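Local coordinates for phage-related protein (Bordetella bronchiseptica RB50, PDB 3BJQ) that probably builds the protein shell of a phage head as a major capsid protein of the Phage-coat clan, at residues K136-H141 with S300-G305; G242-L247 with G305-D310; I173-N178 with L247-D252; I47-K52 with F73-D78. All blocks are in the same frame, centred on the assembly; numbering follows the deposited sequence.

Contact 4 (47-52 with 73-78) comes first along the chain and closes before the other three open. Contact 3 is nested inside the loop closed by contact 1, and contact 2 crosses both. Contacts 1, 2 and 3 gather round one mixed sheet. Contact 2 joins its neighbouring strands 245-248 and 305-309, and contacts 1 and 3 lie at the loops that lead into or out of it. Contacts 1 and 2 share Gly305; contacts 2 and 3 share Leu247. The centre of contact 1 is about 12 Å from those of contacts 2 and 3 and about 13 Å from that of contact 4. Loop 300-304 thus links the small two-stranded sheet of contact 4 to the six-stranded one.

Contact 1 (K136-H141 with S300-G305); sequences KYNADH and SGMLAG
His141 ND1 donates a short hydrogen bond of 2.6 Å to Gly305 O. The bond is almost straight (170° at the hydrogen), and the acceptor lies in the imidazole plane. Leu303 O sits at the same ring's edge, 3.0 Å from His141 CE1. NE2 is held by Ser172 of helix 158-173, so both ring nitrogens have partners and the rotation of the ring is fixed. Leu303 CD2 also packs against His141 NE2, at 3.4 Å.

One face of the imidazole is covered by the selenium of Met302, a selenomethionine, 4.4 Å from the His141 ring centre. This is a Met-aromatic contact. The chain here enters strand 305-309 from a 3-10 turn, while His141 leads into strand 142-144, its parallel neighbour in the sheet. The two strand entrances are therefore tied side by side.

Met302 CG stands anti to its backbone N (chi1 178°), and the chain then bends at the next two torsions. CG lies 3.1 Å from Lys136 O and slides past the Tyr137 ring, with Tyr137 CD1 3.9 Å away. The methyl CE meets Asn138 ND2 at 3.8 Å, the two side chains crossing at about a right angle. Tyr137 OH is hydrogen-bonded to Ala131 O, at the C-terminal end of helix 105-131.

Contact 2 (G242-L247 with G305-D310); sequences GPDVWL and GYLIED
The Trp246 indole meets the opposite backbone obliquely, with CD1 3.5 Å from Tyr306 O and NE1 near Gly305 CA. Its CG, anti to the backbone N (chi1 173°), is 3.7 Å from Tyr306 O. Beyond the contact the indole meets Phe263 edge to face. The Tyr306 ring lies on the other side of the sheet, with Ile308 CG1 of its own strand in its plane at the edge.

Strands 245-247 and 305-309 run antiparallel as neighbours inside a mixed six-stranded sheet. Val245 with Ile308 and Leu247 with Tyr306 are hydrogen-bonded pairs; Trp246 with Leu307 is the non-hydrogen-bonded pair between them. Val245 and Ile308 lie side by side, their CB atoms 4.0 Å apart, on the same face as Leu247 and Tyr306, which pack on helix 158-173.

Past the last pair, the Asp244 side chain takes over from the backbone. Asp310 N gives a straight bond of 2.9 Å to Asp244 OD1, from the anti side and 30° out of the carboxylate plane. Water 1 lies 2.7 Å from Asp244 OD1 and 2.8 Å from Asp310 OD1, donating to each, although other acceptors compete for its protons. With Asp244 OD1 and Asp310 OD1 only 3.8 Å apart, the water and the amide probably offset the repulsion of two carboxylates, and one pKa may be raised.

Contact 3 (I173-N178 with L247-D252); sequences IGMEPN and LGYVSD
Met175 lays its end over one face of the Tyr249 ring. Its methyl CE is 3.8 Å from the Tyr249 ring centre, 18° off the normal, and its selenium is 4.1 Å from that centre. Both atoms lie over the same face, in a CH-pi and a Met-aromatic contact; the residue is a selenomethionine. CE is shifted toward the rim above CE2, and the selenium lies nearer CZ and OH. The backbone N of Ser251 lies over the opposite face, and Glu176 O comes to the ring edge. Ile173 CD1 packs at the root of the side chain, 3.5 Å from Tyr249 CB.

Asn178 reaches across to the backbone of Val250 with its whole amide. With CG between the backbone N and the carbonyl carbon (chi1 57°), the amide lies alongside Val250. OD1 takes a nearly straight bond of 2.9 Å from Val250 N, on a lone pair in the carbonyl plane. ND2 gives one of 2.8 Å to Val250 O. These two bonds fix the rotation of the amide and mimic the pairing of a further strand residue. The backbone N of Asn178 bonds Gly248 O at 3.0 Å, with a bent geometry. Asp252 approaches the amide tip to tip, but its carboxylate is held by a salt bridge to Arg179. Pro177 CB rests on Gly248 O at 3.4 Å.

The contact ties the turn after helix 158-173 to the end of strand 245-248, just where strand 179-183 begins beside it. Phe55 of helix 52-58 packs on Ile173 and Met175, and Glu176 makes weak, long ion pairs with Arg184 and Arg228 of the second subunit.

Contact 4 (I47-K52 with F73-D78); sequences ILTFGK and FGYEGD
Ile47 N donates to Asp78 O at 2.8 Å in an almost straight bond, while Ile47 O accepts Gly77 N at 2.9 Å. Two successive residues thus serve one, a pattern consistent with a beta bulge, near the corner the chain turns at Asp78. Further along, Thr49 and Tyr75 form a regular antiparallel hydrogen-bonded pair. Thr49 N bonds Tyr75 O at 2.7 Å, and Tyr75 N reaches a lone pair of Thr49 O at 2.9 Å. The Leu48 amide, in a non-hydrogen-bonded pair with Glu76, is satisfied by Tyr267 OH. Phe50 pairs through its backbone with Ser300.

Asp78 N donates a hydrogen bond to water 2. The same water lies 2.6 Å from Thr49 OG1, so it bridges Thr49 and Asp78 across the strands. The hydroxyl is also close to Ile47 O.

Thr49 CB lies over one face of the Tyr75 ring, 3.8 Å from its centre, in a CH-pi contact. Tyr75 CG takes the crowded position between its backbone N and carbonyl carbon (chi1 64°), and the ring folds back over the threonine. Gly74 CA lies 3.1 Å from Thr49 O, and Phe50 CD1 packs on the same glycine CA at 3.6 Å.

The two strands frame a long excursion of the chain, possibly the counterpart of the E-loop of HK97-type capsid proteins. Backbone bonds, one water and a threonine-tyrosine pair hold its base, so this surface ladder is held mainly by backbone hydrogen bonds, with few apolar contacts across it.

Contact 1 (K136-H141 with S300-G305)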
loop_
_atom_site.group_PDB
_atom_site.type_symbol
_atom_site.label_atom_id
_atom_site.label_comp_id
_atom_site.label_asym_id
_atom_site.label_seq_id
_atom_site.Cartn_x
_atom_site.Cartn_y
_atom_site.Cartn_z
ATOM N N LYS E 136 -41.963 31.711 -21.069
ATOM C CA LYS E 136 -41.422 30.399 -21.426
ATOM C C LYS E 136 -42.441 29.304 -21.205
ATOM O O LYS E 136 -42.172 28.150 -21.500
ATOM C CB LYS E 136 -40.194 30.077 -20.578
ATOM C CG LYS E 136 -39.218 31.248 -20.436
ATOM C CD LYS E 136 -38.275 31.350 -21.573
ATOM C CE LYS E 136 -36.950 30.690 -21.271
ATOM N NZ LYS E 136 -36.149 30.700 -22.535
ATOM N N TYR E 137 -43.608 29.647 -20.678
ATOM C CA TYR E 137 -44.612 28.644 -20.360
ATOM C C TYR E 137 -45.851 28.843 -21.200
ATOM O O TYR E 137 -46.176 29.973 -21.558
ATOM C CB TYR E 137 -44.975 28.760 -18.886
ATOM C CG TYR E 137 -43.805 28.522 -17.973
ATOM C CD1 TYR E 137 -43.479 27.230 -17.555
ATOM C CD2 TYR E 137 -42.999 29.573 -17.556
ATOM C CE1 TYR E 137 -42.406 26.998 -16.740
ATOM C CE2 TYR E 137 -41.912 29.349 -16.729
ATOM C CZ TYR E 137 -41.626 28.057 -16.321
ATOM O OH TYR E 137 -40.563 27.804 -15.498
ATOM N N ASN E 138 -46.551 27.747 -21.489
ATOM C CA ASN E 138 -47.860 27.836 -22.125
ATOM C C ASN E 138 -48.890 28.131 -21.024
ATOM O O ASN E 138 -48.583 27.976 -19.853
ATOM C CB ASN E 138 -48.149 26.597 -23.001
ATOM C CG ASN E 138 -48.553 25.375 -22.217
ATOM O OD1 ASN E 138 -49.006 25.467 -21.083
ATOM N ND2 ASN E 138 -48.420 24.204 -22.847
ATOM N N ALA E 139 -50.085 28.582 -21.406
ATOM C CA ALA E 139 -51.106 29.056 -20.470
ATOM C C ALA E 139 -51.540 28.010 -19.458
ATOM O O ALA E 139 -51.922 28.381 -18.352
ATOM C CB ALA E 139 -52.340 29.600 -21.245
ATOM N N ASP E 140 -51.490 26.724 -19.815
ATOM C CA ASP E 140 -51.838 25.655 -18.872
ATOM C C ASP E 140 -50.731 25.376 -17.844
ATOM O O ASP E 140 -50.943 24.602 -16.907
ATOM C CB ASP E 140 -52.156 24.349 -19.618
ATOM C CG ASP E 140 -53.434 24.429 -20.457
ATOM O OD1 ASP E 140 -54.008 25.528 -20.635
ATOM O OD2 ASP E 140 -53.869 23.362 -20.947
ATOM N N HIS E 141 -49.563 25.988 -18.028
ATOM C CA HIS E 141 -48.392 25.782 -17.141
ATOM C C HIS E 141 -47.978 27.017 -16.358
ATOM O O HIS E 141 -46.859 27.099 -15.856
ATOM C CB HIS E 141 -47.222 25.205 -17.948
ATOM C CG HIS E 141 -47.372 23.742 -18.197
ATOM N ND1 HIS E 141 -46.604 22.798 -17.554
ATOM C CD2 HIS E 141 -48.280 23.054 -18.923
ATOM C CE1 HIS E 141 -47.004 21.591 -17.909
ATOM N NE2 HIS E 141 -48.023 21.718 -18.735
ATOM N N SER E 300 -35.067 22.959 -20.853
ATOM C CA SER E 300 -35.188 21.936 -21.884
ATOM C C SER E 300 -36.598 21.373 -21.961
ATOM O O SER E 300 -37.026 21.006 -23.028
ATOM C CB SER E 300 -34.138 20.813 -21.658
ATOM O OG SER E 300 -34.104 20.372 -20.301
ATOM N N GLY E 301 -37.318 21.317 -20.836
ATOM C CA GLY E 301 -38.634 20.682 -20.772
ATOM C C GLY E 301 -39.698 21.504 -20.060
ATOM O O GLY E 301 -40.002 21.269 -18.895
HETATM N N MSE E 302 -40.289 22.440 -20.788
HETATM C CA MSE E 302 -41.321 23.339 -20.248
HETATM C C MSE E 302 -42.497 22.596 -19.628
HETATM O O MSE E 302 -42.990 22.978 -18.574
HETATM C CB MSE E 302 -41.816 24.298 -21.328
HETATM C CG MSE E 302 -42.933 25.252 -20.867
HETATM SE SE MSE E 302 -44.692 24.493 -21.088
HETATM C CE MSE E 302 -44.610 24.466 -23.094
ATOM N N LEU E 303 -42.935 21.518 -20.253
ATOM C CA LEU E 303 -44.077 20.795 -19.737
ATOM C C LEU E 303 -43.795 20.134 -18.393
ATOM O O LEU E 303 -44.720 19.666 -17.742
ATOM C CB LEU E 303 -44.542 19.713 -20.724
ATOM C CG LEU E 303 -45.221 20.175 -21.998
ATOM C CD1 LEU E 303 -45.462 18.915 -22.888
ATOM C CD2 LEU E 303 -46.524 20.905 -21.708
ATOM N N ALA E 304 -42.526 20.047 -18.010
ATOM C CA ALA E 304 -42.167 19.510 -16.704
ATOM C C ALA E 304 -42.092 20.618 -15.639
ATOM O O ALA E 304 -41.707 20.340 -14.514
ATOM C CB ALA E 304 -40.855 18.736 -16.766
ATOM N N GLY E 305 -42.480 21.845 -16.009
ATOM C CA GLY E 305 -42.469 22.993 -15.115
ATOM C C GLY E 305 -43.803 23.717 -15.046
ATOM O O GLY E 305 -44.664 23.591 -15.934
#

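Contact 2 (G242-L247 with G305-D310)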
loop_
_atom_site.group_PDB
_atom_site.type_symbol
_atom_site.label_atom_id
_atom_site.label_comp_id
_atom_site.label_asym_id
_atom_site.label_seq_id
_atom_site.Cartn_x
_atom_site.Cartn_y
_atom_site.Cartn_z
ATOM N N GLY E 242 -37.933 36.321 -6.445
ATOM C CA GLY E 242 -39.096 37.172 -6.444
ATOM C C GLY E 242 -40.141 36.750 -5.442
ATOM O O GLY E 242 -39.802 36.182 -4.395
ATOM N N PRO E 243 -41.419 37.049 -5.734
ATOM C CA PRO E 243 -42.517 36.631 -4.871
ATOM C C PRO E 243 -43.184 35.345 -5.370
ATOM O O PRO E 243 -44.312 35.046 -4.996
ATOM C CB PRO E 243 -43.473 37.818 -4.988
ATOM C CG PRO E 243 -43.304 38.272 -6.402
ATOM C CD PRO E 243 -41.923 37.852 -6.864
ATOM N N ASP E 244 -42.456 34.556 -6.156
ATOM C CA ASP E 244 -43.059 33.461 -6.896
ATOM C C ASP E 244 -42.977 32.086 -6.253
ATOM O O ASP E 244 -42.290 31.871 -5.261
ATOM C CB ASP E 244 -42.434 33.388 -8.287
ATOM C CG ASP E 244 -42.628 34.659 -9.091
ATOM O OD1 ASP E 244 -43.529 35.477 -8.776
ATOM O OD2 ASP E 244 -41.889 34.818 -10.078
ATOM N N VAL E 245 -43.751 31.169 -6.833
ATOM C CA VAL E 245 -43.702 29.749 -6.497
ATOM C C VAL E 245 -43.550 29.010 -7.809
ATOM O O VAL E 245 -44.085 29.454 -8.816
ATOM C CB VAL E 245 -44.959 29.321 -5.752
ATOM C CG1 VAL E 245 -44.998 27.801 -5.560
ATOM C CG2 VAL E 245 -45.004 30.075 -4.416
ATOM N N TRP E 246 -42.777 27.930 -7.812
ATOM C CA TRP E 246 -42.544 27.158 -9.029
ATOM C C TRP E 246 -42.568 25.672 -8.667
ATOM O O TRP E 246 -42.174 25.308 -7.576
ATOM C CB TRP E 246 -41.206 27.561 -9.628
ATOM C CG TRP E 246 -40.743 26.735 -10.795
ATOM C CD1 TRP E 246 -40.905 27.026 -12.125
ATOM C CD2 TRP E 246 -40.008 25.497 -10.743
ATOM N NE1 TRP E 246 -40.335 26.046 -12.889
ATOM C CE2 TRP E 246 -39.777 25.097 -12.073
ATOM C CE3 TRP E 246 -39.532 24.687 -9.699
ATOM C CZ2 TRP E 246 -39.092 23.919 -12.395
ATOM C CZ3 TRP E 246 -38.855 23.514 -10.012
ATOM C CH2 TRP E 246 -38.634 23.147 -11.361
ATOM N N LEU E 247 -43.039 24.837 -9.586
ATOM C CA LEU E 247 -43.031 23.384 -9.422
ATOM C C LEU E 247 -42.453 22.739 -10.654
ATOM O O LEU E 247 -42.718 23.188 -11.745
ATOM C CB LEU E 247 -44.432 22.824 -9.327
ATOM C CG LEU E 247 -45.142 22.687 -7.990
ATOM C CD1 LEU E 247 -45.827 24.008 -7.581
ATOM C CD2 LEU E 247 -46.155 21.570 -8.185
ATOM N N GLY E 305 -42.480 21.845 -16.009
ATOM C CA GLY E 305 -42.469 22.993 -15.115
ATOM C C GLY E 305 -43.803 23.717 -15.046
ATOM O O GLY E 305 -44.664 23.591 -15.934
ATOM N N TYR E 306 -43.980 24.475 -13.972
ATOM C CA TYR E 306 -45.199 25.232 -13.748
ATOM C C TYR E 306 -44.886 26.477 -12.911
ATOM O O TYR E 306 -44.313 26.363 -11.839
ATOM C CB TYR E 306 -46.213 24.343 -13.036
ATOM C CG TYR E 306 -47.617 24.927 -12.955
ATOM C CD1 TYR E 306 -47.944 25.861 -11.977
ATOM C CD2 TYR E 306 -48.610 24.523 -13.836
ATOM C CE1 TYR E 306 -49.203 26.390 -11.894
ATOM C CE2 TYR E 306 -49.884 25.037 -13.759
ATOM C CZ TYR E 306 -50.179 25.974 -12.781
ATOM O OH TYR E 306 -51.434 26.508 -12.677
ATOM N N LEU E 307 -45.276 27.650 -13.397
ATOM C CA LEU E 307 -45.019 28.895 -12.695
ATOM C C LEU E 307 -46.278 29.518 -12.064
ATOM O O LEU E 307 -47.299 29.715 -12.742
ATOM C CB LEU E 307 -44.403 29.879 -13.670
ATOM C CG LEU E 307 -44.047 31.275 -13.156
ATOM C CD1 LEU E 307 -42.976 31.237 -12.043
ATOM C CD2 LEU E 307 -43.636 32.098 -14.352
ATOM N N ILE E 308 -46.179 29.843 -10.773
ATOM C CA ILE E 308 -47.238 30.538 -10.032
ATOM C C ILE E 308 -46.675 31.909 -9.666
ATOM O O ILE E 308 -46.008 32.051 -8.650
ATOM C CB ILE E 308 -47.616 29.786 -8.733
ATOM C CG1 ILE E 308 -48.138 28.389 -9.039
ATOM C CG2 ILE E 308 -48.675 30.560 -7.926
ATOM C CD1 ILE E 308 -48.353 27.540 -7.788
ATOM N N GLU E 309 -46.959 32.921 -10.485
ATOM C CA GLU E 309 -46.426 34.257 -10.237
ATOM C C GLU E 309 -47.155 34.998 -9.110
ATOM O O GLU E 309 -48.372 34.888 -8.964
ATOM C CB GLU E 309 -46.554 35.148 -11.468
ATOM C CG GLU E 309 -45.856 34.734 -12.715
ATOM C CD GLU E 309 -45.975 35.826 -13.781
ATOM O OE1 GLU E 309 -45.207 36.814 -13.692
ATOM O OE2 GLU E 309 -46.842 35.697 -14.682
ATOM N N ASP E 310 -46.385 35.771 -8.345
ATOM C CA ASP E 310 -46.895 36.720 -7.346
ATOM C C ASP E 310 -47.571 36.155 -6.096
ATOM O O ASP E 310 -48.243 36.892 -5.367
ATOM C CB ASP E 310 -47.757 37.778 -8.038
ATOM C CG ASP E 310 -46.961 38.566 -9.077
ATOM O OD1 ASP E 310 -45.713 38.549 -8.976
ATOM O OD2 ASP E 310 -47.580 39.172 -9.978
HETATM O O HOH W 1 -43.850 37.311 -10.723
#

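Contact 3 (I173-N178 with L247-D252)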
loop_
_atom_site.group_PDB
_atom_site.type_symbol
_atom_site.label_atom_id
_atom_site.label_comp_id
_atom_site.label_asym_id
_atom_site.label_seq_id
_atom_site.Cartn_x
_atom_site.Cartn_y
_atom_site.Cartn_z
ATOM N N ILE E 173 -46.486 14.930 -18.644
ATOM C CA ILE E 173 -45.279 14.122 -18.771
ATOM C C ILE E 173 -45.368 12.744 -18.139
ATOM O O ILE E 173 -44.480 11.920 -18.327
ATOM C CB ILE E 173 -44.037 14.889 -18.229
ATOM C CG1 ILE E 173 -44.081 15.067 -16.709
ATOM C CG2 ILE E 173 -43.927 16.253 -18.897
ATOM C CD1 ILE E 173 -42.779 15.684 -16.115
ATOM N N GLY E 174 -46.447 12.469 -17.419
ATOM C CA GLY E 174 -46.643 11.121 -16.833
ATOM C C GLY E 174 -45.766 10.782 -15.638
ATOM O O GLY E 174 -45.498 9.591 -15.324
HETATM N N MSE E 175 -45.302 11.844 -14.979
HETATM C CA MSE E 175 -44.552 11.746 -13.740
HETATM C C MSE E 175 -44.967 12.882 -12.839
HETATM O O MSE E 175 -45.332 13.961 -13.317
HETATM C CB MSE E 175 -43.037 11.837 -13.970
HETATM C CG MSE E 175 -42.490 10.662 -14.696
HETATM SE SE MSE E 175 -40.673 10.824 -15.206
HETATM C CE MSE E 175 -40.795 12.248 -16.247
ATOM N N GLU E 176 -44.895 12.629 -11.533
ATOM C CA GLU E 176 -45.195 13.650 -10.525
ATOM C C GLU E 176 -44.038 14.629 -10.488
ATOM O O GLU E 176 -42.877 14.207 -10.599
ATOM C CB GLU E 176 -45.347 13.021 -9.124
ATOM C CG GLU E 176 -46.536 12.045 -8.979
ATOM C CD GLU E 176 -47.925 12.723 -9.060
ATOM O OE1 GLU E 176 -48.125 13.813 -8.466
ATOM O OE2 GLU E 176 -48.816 12.148 -9.722
ATOM N N PRO E 177 -44.338 15.933 -10.345
ATOM C CA PRO E 177 -43.236 16.859 -10.108
ATOM C C PRO E 177 -42.591 16.513 -8.771
ATOM O O PRO E 177 -43.281 16.044 -7.870
ATOM C CB PRO E 177 -43.919 18.226 -10.064
ATOM C CG PRO E 177 -45.319 17.967 -9.776
ATOM C CD PRO E 177 -45.638 16.623 -10.367
ATOM N N ASN E 178 -41.279 16.701 -8.663
ATOM C CA ASN E 178 -40.550 16.354 -7.447
ATOM C C ASN E 178 -39.786 17.512 -6.810
ATOM O O ASN E 178 -39.074 17.313 -5.815
ATOM C CB ASN E 178 -39.601 15.181 -7.723
ATOM C CG ASN E 178 -38.638 15.468 -8.838
ATOM O OD1 ASN E 178 -38.662 16.548 -9.428
ATOM N ND2 ASN E 178 -37.778 14.510 -9.132
ATOM N N LEU E 247 -43.039 24.837 -9.586
ATOM C CA LEU E 247 -43.031 23.384 -9.422
ATOM C C LEU E 247 -42.453 22.739 -10.654
ATOM O O LEU E 247 -42.718 23.188 -11.745
ATOM C CB LEU E 247 -44.432 22.824 -9.327
ATOM C CG LEU E 247 -45.142 22.687 -7.990
ATOM C CD1 LEU E 247 -45.827 24.008 -7.581
ATOM C CD2 LEU E 247 -46.155 21.570 -8.185
ATOM N N GLY E 248 -41.749 21.627 -10.498
ATOM C CA GLY E 248 -41.222 20.949 -11.665
ATOM C C GLY E 248 -40.811 19.532 -11.405
ATOM O O GLY E 248 -40.661 19.113 -10.255
ATOM N N TYR E 249 -40.707 18.783 -12.493
ATOM C CA TYR E 249 -40.039 17.492 -12.486
ATOM C C TYR E 249 -38.603 17.779 -12.913
ATOM O O TYR E 249 -38.358 18.230 -14.032
ATOM C CB TYR E 249 -40.671 16.460 -13.428
ATOM C CG TYR E 249 -39.790 15.250 -13.523
ATOM C CD1 TYR E 249 -39.756 14.327 -12.503
ATOM C CD2 TYR E 249 -38.926 15.066 -14.601
ATOM C CE1 TYR E 249 -38.905 13.227 -12.557
ATOM C CE2 TYR E 249 -38.067 13.973 -14.659
ATOM C CZ TYR E 249 -38.072 13.045 -13.642
ATOM O OH TYR E 249 -37.233 11.941 -13.691
ATOM N N VAL E 250 -37.674 17.544 -11.981
ATOM C CA VAL E 250 -36.226 17.687 -12.200
ATOM C C VAL E 250 -35.647 16.314 -11.937
ATOM O O VAL E 250 -35.880 15.710 -10.861
ATOM C CB VAL E 250 -35.618 18.712 -11.226
ATOM C CG1 VAL E 250 -34.117 18.966 -11.516
ATOM C CG2 VAL E 250 -36.379 20.021 -11.304
ATOM N N SER E 251 -34.964 15.761 -12.927
ATOM C CA SER E 251 -34.407 14.431 -12.750
ATOM C C SER E 251 -33.510 14.349 -11.500
ATOM O O SER E 251 -32.651 15.205 -11.277
ATOM C CB SER E 251 -33.611 14.002 -13.983
ATOM O OG SER E 251 -32.955 12.790 -13.719
ATOM N N ASP E 252 -33.728 13.289 -10.723
ATOM C CA ASP E 252 -32.943 12.968 -9.536
ATOM C C ASP E 252 -31.650 12.207 -9.882
ATOM O O ASP E 252 -30.974 11.749 -9.003
ATOM C CB ASP E 252 -33.764 12.094 -8.566
ATOM C CG ASP E 252 -34.788 12.887 -7.751
ATOM O OD1 ASP E 252 -34.685 14.125 -7.661
ATOM O OD2 ASP E 252 -35.705 12.251 -7.179
#

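Contact 4 (I47-K52 with F73-D78)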
loop_
_atom_site.group_PDB
_atom_site.type_symbol
_atom_site.label_atom_id
_atom_site.label_comp_id
_atom_site.label_asym_id
_atom_site.label_seq_id
_atom_site.Cartn_x
_atom_site.Cartn_y
_atom_site.Cartn_z
ATOM N N ILE E 47 -30.202 23.602 -27.624
ATOM C CA ILE E 47 -30.658 22.961 -26.408
ATOM C C ILE E 47 -31.423 21.716 -26.810
ATOM O O ILE E 47 -32.361 21.796 -27.611
ATOM C CB ILE E 47 -31.616 23.895 -25.583
ATOM C CG1 ILE E 47 -30.900 25.178 -25.144
ATOM C CG2 ILE E 47 -32.206 23.153 -24.372
ATOM C CD1 ILE E 47 -31.815 26.234 -24.560
ATOM N N LEU E 48 -31.050 20.571 -26.252
ATOM C CA LEU E 48 -31.811 19.345 -26.495
ATOM C C LEU E 48 -33.102 19.521 -25.733
ATOM O O LEU E 48 -33.092 19.647 -24.494
ATOM C CB LEU E 48 -31.032 18.106 -26.075
ATOM C CG LEU E 48 -31.625 16.794 -26.598
ATOM C CD1 LEU E 48 -31.582 16.713 -28.142
ATOM C CD2 LEU E 48 -30.869 15.638 -25.999
ATOM N N THR E 49 -34.208 19.565 -26.469
ATOM C CA THR E 49 -35.510 19.974 -25.941
ATOM C C THR E 49 -36.471 18.797 -25.847
ATOM O O THR E 49 -36.505 17.927 -26.713
ATOM C CB THR E 49 -36.077 21.114 -26.812
ATOM O OG1 THR E 49 -35.124 22.183 -26.847
ATOM C CG2 THR E 49 -37.410 21.666 -26.285
ATOM N N PHE E 50 -37.254 18.788 -24.778
ATOM C CA PHE E 50 -38.191 17.725 -24.515
ATOM C C PHE E 50 -39.608 18.258 -24.488
ATOM O O PHE E 50 -40.015 18.943 -23.552
ATOM C CB PHE E 50 -37.821 17.042 -23.199
ATOM C CG PHE E 50 -36.350 16.769 -23.078
ATOM C CD1 PHE E 50 -35.750 15.814 -23.877
ATOM C CD2 PHE E 50 -35.565 17.528 -22.242
ATOM C CE1 PHE E 50 -34.403 15.566 -23.789
ATOM C CE2 PHE E 50 -34.223 17.299 -22.131
ATOM C CZ PHE E 50 -33.636 16.292 -22.895
ATOM N N GLY E 51 -40.348 17.936 -25.538
ATOM C CA GLY E 51 -41.747 18.273 -25.637
ATOM C C GLY E 51 -42.581 17.082 -25.206
ATOM O O GLY E 51 -42.064 16.146 -24.576
ATOM N N LYS E 52 -43.862 17.101 -25.564
ATOM C CA LYS E 52 -44.788 16.066 -25.127
ATOM C C LYS E 52 -44.356 14.697 -25.620
ATOM O O LYS E 52 -44.392 13.731 -24.865
ATOM C CB LYS E 52 -46.217 16.378 -25.598
ATOM C CG LYS E 52 -47.296 15.639 -24.813
ATOM C CD LYS E 52 -48.705 16.123 -25.162
ATOM C CE LYS E 52 -49.738 15.627 -24.155
ATOM N NZ LYS E 52 -51.091 16.262 -24.378
ATOM N N PHE E 73 -34.410 10.993 -27.119
ATOM C CA PHE E 73 -35.707 11.508 -26.674
ATOM C C PHE E 73 -35.981 12.934 -27.153
ATOM O O PHE E 73 -37.100 13.222 -27.600
ATOM C CB PHE E 73 -35.817 11.461 -25.163
ATOM C CG PHE E 73 -35.669 10.102 -24.626
ATOM C CD1 PHE E 73 -36.665 9.177 -24.823
ATOM C CD2 PHE E 73 -34.514 9.714 -23.982
ATOM C CE1 PHE E 73 -36.526 7.899 -24.367
ATOM C CE2 PHE E 73 -34.380 8.427 -23.524
ATOM C CZ PHE E 73 -35.382 7.538 -23.721
ATOM N N GLY E 74 -34.976 13.804 -27.075
ATOM C CA GLY E 74 -35.193 15.224 -27.348
ATOM C C GLY E 74 -34.914 15.652 -28.771
ATOM O O GLY E 74 -34.443 14.841 -29.576
ATOM N N TYR E 75 -35.230 16.921 -29.073
ATOM C CA TYR E 75 -34.958 17.540 -30.391
ATOM C C TYR E 75 -34.107 18.811 -30.255
ATOM O O TYR E 75 -34.096 19.478 -29.214
ATOM C CB TYR E 75 -36.268 17.874 -31.147
ATOM C CG TYR E 75 -37.170 18.909 -30.487
ATOM C CD1 TYR E 75 -38.174 18.517 -29.623
ATOM C CD2 TYR E 75 -37.036 20.267 -30.755
ATOM C CE1 TYR E 75 -39.005 19.441 -29.014
ATOM C CE2 TYR E 75 -37.872 21.209 -30.152
ATOM C CZ TYR E 75 -38.844 20.782 -29.267
ATOM O OH TYR E 75 -39.709 21.680 -28.668
ATOM N N GLU E 76 -33.392 19.162 -31.316
ATOM C CA GLU E 76 -32.614 20.387 -31.294
ATOM C C GLU E 76 -33.551 21.575 -31.286
ATOM O O GLU E 76 -34.273 21.817 -32.247
ATOM C CB GLU E 76 -31.704 20.507 -32.501
ATOM C CG GLU E 76 -30.591 19.512 -32.522
ATOM C CD GLU E 76 -29.652 19.745 -33.680
ATOM O OE1 GLU E 76 -30.144 19.945 -34.807
ATOM O OE2 GLU E 76 -28.427 19.728 -33.464
ATOM N N GLY E 77 -33.531 22.330 -30.202
ATOM C CA GLY E 77 -34.426 23.460 -30.068
ATOM C C GLY E 77 -33.683 24.751 -30.201
ATOM O O GLY E 77 -32.875 24.904 -31.099
ATOM N N ASP E 78 -33.952 25.664 -29.277
ATOM C CA ASP E 78 -33.373 27.006 -29.277
ATOM C C ASP E 78 -31.873 26.952 -29.067
ATOM O O ASP E 78 -31.368 26.040 -28.445
ATOM C CB ASP E 78 -34.015 27.876 -28.172
ATOM C CG ASP E 78 -35.458 28.247 -28.478
ATOM O OD1 ASP E 78 -35.913 27.955 -29.593
ATOM O OD2 ASP E 78 -36.133 28.846 -27.614
HETATM O O HOH W 2 -35.537 24.701 -26.738
#